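Local coordinates for S-adenosyl-L-methionine methyl transferase (Ruegeria pomeroyi DSS-3, PDB 3IHT) that transfers the methyl group of S-adenosylmethionine to an acceptor that the structure alone does not show, at the S-adenosylmethionine site. Numbering follows the deposited sequence.

The S-adenosylmethionine site. Residues 46, 48-54, 71-72, 90-92, 113-115, 125. With SAM (S-adenosylmethionine), chain B.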
loop_
_atom_site.group_PDB
_atom_site.type_symbol
_atom_site.label_atom_id
_atom_site.label_comp_id
_atom_site.label_asym_id
_atom_site.label_seq_id
_atom_site.Cartn_x
_atom_site.Cartn_y
_atom_site.Cartn_z
ATOM N N GLU A 46 18.358 -1.186 4.982
ATOM C CA GLU A 46 16.901 -1.073 4.887
ATOM C C GLU A 46 16.359 -0.965 6.302
ATOM O O GLU A 46 16.426 -1.932 7.068
ATOM C CB GLU A 46 16.348 -2.323 4.175
ATOM C CG GLU A 46 14.832 -2.500 4.180
ATOM C CD GLU A 46 14.097 -1.560 3.240
ATOM O OE1 GLU A 46 14.732 -0.601 2.738
ATOM O OE2 GLU A 46 12.895 -1.782 2.983
ATOM N N GLY A 48 13.466 -0.861 8.691
ATOM C CA GLY A 48 12.060 -1.241 8.718
ATOM C C GLY A 48 11.745 -2.236 7.626
ATOM O O GLY A 48 11.772 -1.912 6.442
ATOM N N LEU A 49 11.436 -3.449 7.997
ATOM C CA LEU A 49 11.107 -4.484 7.005
ATOM C C LEU A 49 9.635 -4.503 6.643
ATOM O O LEU A 49 9.268 -4.486 5.479
ATOM C CB LEU A 49 11.532 -5.861 7.564
ATOM C CG LEU A 49 11.249 -7.051 6.647
ATOM C CD1 LEU A 49 11.956 -6.914 5.256
ATOM C CD2 LEU A 49 11.627 -8.372 7.371
ATOM N N GLY A 50 8.777 -4.566 7.665
ATOM C CA GLY A 50 7.343 -4.727 7.482
ATOM C C GLY A 50 6.961 -5.915 6.617
ATOM O O GLY A 50 7.539 -6.998 6.741
ATOM N N ASN A 51 6.026 -5.708 5.703
ATOM C CA ASN A 51 5.626 -6.758 4.764
ATOM C C ASN A 51 6.788 -7.185 3.866
ATOM O O ASN A 51 6.817 -8.325 3.404
ATOM C CB ASN A 51 4.451 -6.266 3.907
ATOM C CG ASN A 51 3.928 -7.309 2.965
ATOM O OD1 ASN A 51 4.373 -7.403 1.817
ATOM N ND2 ASN A 51 2.929 -8.070 3.419
ATOM N N GLY A 52 7.674 -6.257 3.568
ATOM C CA GLY A 52 8.904 -6.521 2.852
ATOM C C GLY A 52 8.916 -6.154 1.371
ATOM O O GLY A 52 9.814 -6.595 0.617
ATOM N N ARG A 53 7.962 -5.312 0.922
ATOM C CA ARG A 53 7.914 -4.934 -0.498
ATOM C C ARG A 53 9.088 -4.138 -0.991
ATOM O O ARG A 53 9.613 -4.426 -2.070
ATOM C CB ARG A 53 6.585 -4.246 -0.884
ATOM C CG ARG A 53 5.369 -5.159 -0.698
ATOM C CD ARG A 53 4.077 -4.606 -1.301
ATOM N NE ARG A 53 2.977 -5.542 -1.159
ATOM C CZ ARG A 53 2.182 -5.651 -0.094
ATOM N NH1 ARG A 53 2.345 -4.871 0.979
ATOM N NH2 ARG A 53 1.227 -6.570 -0.099
ATOM N N THR A 54 9.541 -3.133 -0.239
ATOM C CA THR A 54 10.697 -2.367 -0.705
ATOM C C THR A 54 11.937 -3.223 -0.577
ATOM O O THR A 54 12.822 -3.095 -1.405
ATOM C CB THR A 54 10.967 -0.962 -0.043
ATOM O OG1 THR A 54 10.930 -1.058 1.390
ATOM C CG2 THR A 54 9.955 0.121 -0.588
ATOM N N GLU A 71 15.155 -4.373 11.832
ATOM C CA GLU A 71 13.744 -4.591 12.161
ATOM C C GLU A 71 13.640 -5.089 13.607
ATOM O O GLU A 71 14.518 -5.803 14.104
ATOM C CB GLU A 71 13.121 -5.618 11.169
ATOM C CG GLU A 71 11.735 -6.053 11.454
ATOM C CD GLU A 71 10.743 -4.877 11.539
ATOM O OE1 GLU A 71 10.531 -4.196 10.522
ATOM O OE2 GLU A 71 10.182 -4.648 12.618
ATOM N N ARG A 72 12.581 -4.688 14.291
ATOM C CA ARG A 72 12.361 -5.083 15.669
ATOM C C ARG A 72 11.593 -6.399 15.737
ATOM O O ARG A 72 11.826 -7.185 16.646
ATOM C CB ARG A 72 11.643 -3.972 16.471
ATOM C CG ARG A 72 10.212 -3.688 16.069
ATOM C CD ARG A 72 9.741 -2.376 16.720
ATOM N NE ARG A 72 8.658 -1.736 15.993
ATOM C CZ ARG A 72 8.219 -0.507 16.249
ATOM N NH1 ARG A 72 8.795 0.223 17.193
ATOM N NH2 ARG A 72 7.220 -0.001 15.545
ATOM N N GLY A 90 16.315 -5.709 16.389
ATOM C CA GLY A 90 16.158 -4.890 17.581
ATOM C C GLY A 90 15.674 -3.494 17.212
ATOM O O GLY A 90 15.299 -3.203 16.078
ATOM N N ASP A 91 15.680 -2.647 18.202
ATOM C CA ASP A 91 15.234 -1.281 18.025
ATOM C C ASP A 91 16.392 -0.487 17.449
ATOM O O ASP A 91 17.474 -0.482 18.040
ATOM C CB ASP A 91 14.842 -0.719 19.379
ATOM C CG ASP A 91 14.091 0.596 19.254
ATOM O OD1 ASP A 91 14.580 1.521 18.582
ATOM O OD2 ASP A 91 12.964 0.683 19.787
ATOM N N ILE A 92 16.153 0.202 16.334
ATOM C CA ILE A 92 17.223 0.935 15.666
ATOM C C ILE A 92 17.867 2.002 16.541
ATOM O O ILE A 92 18.991 2.398 16.290
ATOM C CB ILE A 92 16.831 1.529 14.302
ATOM C CG1 ILE A 92 15.714 2.548 14.435
ATOM C CG2 ILE A 92 16.437 0.401 13.313
ATOM C CD1 ILE A 92 15.423 3.278 13.101
ATOM N N ASP A 113 11.672 3.605 5.820
ATOM C CA ASP A 113 10.225 3.702 5.703
ATOM C C ASP A 113 9.666 3.186 7.050
ATOM O O ASP A 113 9.149 2.082 7.151
ATOM C CB ASP A 113 9.739 2.844 4.512
ATOM C CG ASP A 113 8.245 2.949 4.255
ATOM O OD1 ASP A 113 7.638 4.030 4.519
ATOM O OD2 ASP A 113 7.648 1.907 3.783
ATOM N N LEU A 114 9.912 3.965 8.095
ATOM C CA LEU A 114 9.674 3.569 9.476
ATOM C C LEU A 114 8.332 4.067 10.022
ATOM O O LEU A 114 7.947 3.709 11.157
ATOM C CB LEU A 114 10.821 4.086 10.357
ATOM C CG LEU A 114 12.183 3.421 10.079
ATOM C CD1 LEU A 114 13.377 4.412 10.380
ATOM C CD2 LEU A 114 12.286 2.129 10.882
ATOM N N GLY A 115 7.615 4.868 9.232
ATOM C CA GLY A 115 6.394 5.496 9.698
ATOM C C GLY A 115 5.241 4.550 9.936
ATOM O O GLY A 115 5.105 3.525 9.246
ATOM N N PHE A 125 9.912 11.022 15.334
ATOM C CA PHE A 125 10.854 9.916 15.200
ATOM C C PHE A 125 11.923 10.208 14.160
ATOM O O PHE A 125 13.094 9.947 14.376
ATOM C CB PHE A 125 10.124 8.622 14.831
ATOM C CG PHE A 125 10.994 7.390 14.933
ATOM C CD1 PHE A 125 11.484 6.968 16.150
ATOM C CD2 PHE A 125 11.315 6.666 13.802
ATOM C CE1 PHE A 125 12.287 5.838 16.262
ATOM C CE2 PHE A 125 12.119 5.506 13.905
ATOM C CZ PHE A 125 12.602 5.101 15.124
HETATM N N SAM B . 9.076 -0.458 3.566
HETATM C CA SAM B . 8.261 -1.649 3.984
HETATM C C SAM B . 7.621 -2.349 2.762
HETATM O O SAM B . 6.854 -3.335 2.889
HETATM O OXT SAM B . 7.788 -1.852 1.623
HETATM C CB SAM B . 7.219 -1.296 5.064
HETATM C CG SAM B . 7.805 -0.954 6.452
HETATM S SD SAM B . 6.519 -0.657 7.747
HETATM C CE SAM B . 5.788 0.856 7.045
HETATM C "C5'" SAM B . 7.602 -0.006 9.092
HETATM C "C4'" SAM B . 8.512 -1.027 9.760
HETATM O "O4'" SAM B . 9.469 -0.317 10.574
HETATM C "C3'" SAM B . 7.790 -2.012 10.687
HETATM O "O3'" SAM B . 8.083 -3.371 10.363
HETATM C "C2'" SAM B . 8.251 -1.632 12.091
HETATM O "O2'" SAM B . 8.306 -2.678 13.080
HETATM C "C1'" SAM B . 9.619 -1.038 11.796
HETATM N N9 SAM B . 10.094 -0.140 12.881
HETATM C C8 SAM B . 9.494 1.030 13.309
HETATM N N7 SAM B . 10.244 1.567 14.305
HETATM C C5 SAM B . 11.308 0.758 14.529
HETATM C C6 SAM B . 12.378 0.847 15.421
HETATM N N6 SAM B . 12.474 1.858 16.316
HETATM N N1 SAM B . 13.338 -0.146 15.360
HETATM C C2 SAM B . 13.266 -1.213 14.490
HETATM N N3 SAM B . 12.184 -1.302 13.612
HETATM C C4 SAM B . 11.237 -0.321 13.632
HETATM O O HOH W 1 4.443 -2.979 1.760
HETATM O O HOH W 2 11.483 0.014 4.550
#
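With CG anti to the backbone N (chi1 174°) and a bend at chi2, Glu71 turns its carboxylate onto the ribose, while Arg72, its CG in the crowded position between N and carbonyl carbon (chi1 68°), runs extended across the adenine. The two ribose hydroxyls are read by separate oxygens: O2' of SAM donates to the syn lone pair of Glu71 OE2 at 2.8 Å, and O3' reaches Glu71 OE1 at 2.6 Å from above the carboxylate plane. Leu49 N, bonded to the anti lone pair of OE1, helps fix that carboxylate. Arg72 NE donates to O2' of SAM, and its CZ lies 3.6 Å from the centroid of the imidazole ring in a cation-pi contact; Leu114 CD2 covers the opposite face. For the adenine base, Ile92 N gives N1 of SAM a nearly straight bond (3.0 Å, 168° at H), and the N6 amino group meets Asp91 OD1 from above its carboxylate plane. The methionine amino group, SAM N, donates to Thr54 OG1 and, at 2.8 Å, to the anti lone pair of Asp113 OD2; Glu46 OE2, accepting from Thr54 OG1, positions that hydroxyl. Gly52 N and Arg53 N both donate to carboxylate O of SAM, and Thr54 N donates to its OXT. The site exemplifies Rossmann-like methyltransferases: the glycine-rich loop links strand 44-47 to helix 53-61, whose N-terminus faces the carboxylate, and Glu71, ending strand 67-71, recognises the ribose diol.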